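Local atomic coordinates of nodulation protein S (Bradyrhizobium sp., PDB entry 3OFK), a protein that probably transfers a methyl group from S-adenosyl-L-methionine to nitrogen during Nod factor synthesis. Residues Glu184-Gln189 against Cys197-Phe202. Sequence-based numbering, arbitrary orientation.
Sequences ERVQCQ and CLLARF
Val-186 N donates to Leu-199 O at 2.7 Å, and Val-186 O takes Leu-199 N in return, at 2.8 Å and nearly along the C=O axis. Cys-188 and Cys-197 form a second pair joined by two backbone hydrogen bonds. At Glu-184 and Arg-201 the exchange is lopsided: Arg-201 N reaches Glu-184 O at 2.9 Å, whereas the bond back from Glu-184 N is weak. On the face shared by these three pairs, Val-186 CG2 meets Leu-199 CB at 3.8 Å, the two side chains crossing obliquely, and the cysteines touch through their CB atoms. Helix 33-46 packs on this face through Gln-41 and Arg-44. The charged ends of Glu-184 and Arg-201 stay apart, and a water links them, donating to Glu-184 OE1 (2.7 Å) and accepting from Arg-201 NH1 (2.9 Å). Their other partners are Arg-44, in a salt bridge with Glu-184, and Ser-49, hydrogen-bonded to Arg-201 NH2. On the other face Arg-185 pairs with Ala-200 across a non-hydrogen-bonded position, CB to CB 4.1 Å; its chain, bent at chi3 (59°), ends with Arg-185 NH1 3.8 Å from Leu-198 CD2, and Glu-182 forms a salt bridge with Arg-185 NH2. Segments 184-189 and 197-202 run antiparallel, at 165°, and strand 196-203 is also hydrogen-bonded through its backbone to strand 148-155. This is the antiparallel hairpin that closes one edge of the 3-2-1-4-5-7-6 sheet, the strand order of the Rossmann-like SAM-dependent methyltransferase fold.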
loop_
_atom_site.group_PDB
_atom_site.type_symbol
_atom_site.label_atom_id
_atom_site.label_comp_id
_atom_site.label_asym_id
_atom_site.label_seq_id
_atom_site.Cartn_x
_atom_site.Cartn_y
_atom_site.Cartn_z
ATOM N N GLU A 184 -11.846 4.967 -10.848
ATOM C CA GLU A 184 -10.863 5.915 -11.383
ATOM C C GLU A 184 -9.487 5.281 -11.413
ATOM O O GLU A 184 -9.234 4.379 -10.620
ATOM C CB GLU A 184 -10.784 7.168 -10.484
ATOM C CG GLU A 184 -9.924 8.298 -11.060
ATOM C CD GLU A 184 -9.849 9.530 -10.170
ATOM O OE1 GLU A 184 -10.551 9.607 -9.130
ATOM O OE2 GLU A 184 -9.064 10.425 -10.534
ATOM N N ARG A 185 -8.599 5.761 -12.289
ATOM C CA ARG A 185 -7.186 5.358 -12.242
ATOM C C ARG A 185 -6.270 6.505 -12.610
ATOM O O ARG A 185 -6.712 7.491 -13.196
ATOM C CB ARG A 185 -6.911 4.163 -13.158
ATOM C CG ARG A 185 -7.114 4.440 -14.657
ATOM C CD ARG A 185 -6.520 3.313 -15.482
ATOM N NE ARG A 185 -7.146 2.056 -15.118
ATOM C CZ ARG A 185 -6.686 0.849 -15.427
ATOM N NH1 ARG A 185 -5.573 0.697 -16.134
ATOM N NH2 ARG A 185 -7.363 -0.218 -15.015
ATOM N N VAL A 186 -4.999 6.366 -12.265
ATOM C CA VAL A 186 -3.983 7.358 -12.604
ATOM C C VAL A 186 -2.666 6.695 -12.806
ATOM O O VAL A 186 -2.314 5.773 -12.104
ATOM C CB VAL A 186 -3.714 8.443 -11.495
ATOM C CG1 VAL A 186 -4.155 9.813 -11.968
ATOM C CG2 VAL A 186 -4.324 8.068 -10.141
ATOM N N GLN A 187 -1.910 7.239 -13.734
ATOM C CA GLN A 187 -0.553 6.825 -13.957
ATOM C C GLN A 187 0.394 7.822 -13.305
ATOM O O GLN A 187 0.093 9.012 -13.219
ATOM C CB GLN A 187 -0.307 6.789 -15.453
ATOM C CG GLN A 187 0.909 6.012 -15.823
ATOM C CD GLN A 187 1.018 5.828 -17.315
ATOM O OE1 GLN A 187 0.062 6.103 -18.056
ATOM N NE2 GLN A 187 2.182 5.351 -17.769
ATOM N N CYS A 188 1.551 7.341 -12.873
ATOM C CA CYS A 188 2.505 8.168 -12.197
ATOM C C CYS A 188 3.904 7.825 -12.681
ATOM O O CYS A 188 4.341 6.703 -12.520
ATOM C CB CYS A 188 2.385 7.890 -10.700
ATOM S SG CYS A 188 2.422 9.342 -9.770
ATOM N N GLN A 189 4.627 8.778 -13.248
ATOM C CA GLN A 189 5.920 8.453 -13.839
ATOM C C GLN A 189 7.031 9.364 -13.366
ATOM O O GLN A 189 6.836 10.563 -13.243
ATOM C CB GLN A 189 5.819 8.514 -15.355
ATOM C CG GLN A 189 4.861 7.511 -15.920
ATOM C CD GLN A 189 5.226 7.091 -17.318
ATOM O OE1 GLN A 189 5.482 5.915 -17.568
ATOM N NE2 GLN A 189 5.284 8.050 -18.231
ATOM N N CYS A 197 4.113 3.899 -12.197
ATOM C CA CYS A 197 3.162 3.401 -11.240
ATOM C C CYS A 197 1.766 3.552 -11.791
ATOM O O CYS A 197 1.467 4.519 -12.485
ATOM C CB CYS A 197 3.269 4.250 -9.977
ATOM S SG CYS A 197 2.119 3.803 -8.711
ATOM N N LEU A 198 0.914 2.600 -11.465
ATOM C CA LEU A 198 -0.503 2.673 -11.806
ATOM C C LEU A 198 -1.240 2.686 -10.492
ATOM O O LEU A 198 -0.928 1.890 -9.621
ATOM C CB LEU A 198 -0.930 1.448 -12.624
ATOM C CG LEU A 198 -2.198 1.522 -13.476
ATOM C CD1 LEU A 198 -2.251 2.786 -14.355
ATOM C CD2 LEU A 198 -2.249 0.277 -14.340
ATOM N N LEU A 199 -2.162 3.633 -10.333
ATOM C CA LEU A 199 -3.038 3.669 -9.183
ATOM C C LEU A 199 -4.451 3.584 -9.688
ATOM O O LEU A 199 -4.775 4.128 -10.752
ATOM C CB LEU A 199 -2.874 4.973 -8.381
ATOM C CG LEU A 199 -1.462 5.490 -8.100
ATOM C CD1 LEU A 199 -1.469 6.646 -7.073
ATOM C CD2 LEU A 199 -0.644 4.356 -7.584
ATOM N N ALA A 200 -5.288 2.903 -8.919
ATOM C CA ALA A 200 -6.709 2.778 -9.213
ATOM C C ALA A 200 -7.496 2.777 -7.900
ATOM O O ALA A 200 -7.079 2.192 -6.888
ATOM C CB ALA A 200 -6.989 1.497 -10.012
ATOM N N ARG A 201 -8.637 3.446 -7.940
ATOM C CA ARG A 201 -9.553 3.514 -6.833
ATOM C C ARG A 201 -10.734 2.628 -7.182
ATOM O O ARG A 201 -11.379 2.815 -8.224
ATOM C CB ARG A 201 -9.983 4.965 -6.606
ATOM C CG ARG A 201 -10.929 5.190 -5.423
ATOM C CD ARG A 201 -11.214 6.678 -5.287
ATOM N NE ARG A 201 -12.052 7.020 -4.132
ATOM C CZ ARG A 201 -13.323 7.433 -4.181
ATOM N NH1 ARG A 201 -13.963 7.579 -5.347
ATOM N NH2 ARG A 201 -13.966 7.717 -3.041
ATOM N N PHE A 202 -11.009 1.669 -6.302
ATOM C CA PHE A 202 -12.116 0.723 -6.497
ATOM C C PHE A 202 -13.234 0.957 -5.484
ATOM O O PHE A 202 -12.981 1.395 -4.357
ATOM C CB PHE A 202 -11.594 -0.706 -6.384
ATOM C CG PHE A 202 -10.641 -1.092 -7.485
ATOM C CD1 PHE A 202 -11.081 -1.838 -8.587
ATOM C CD2 PHE A 202 -9.303 -0.752 -7.411
ATOM C CE1 PHE A 202 -10.221 -2.189 -9.589
ATOM C CE2 PHE A 202 -8.421 -1.130 -8.426
ATOM C CZ PHE A 202 -8.888 -1.857 -9.512
HETATM O O HOH W 1 -12.728 8.673 -7.741
#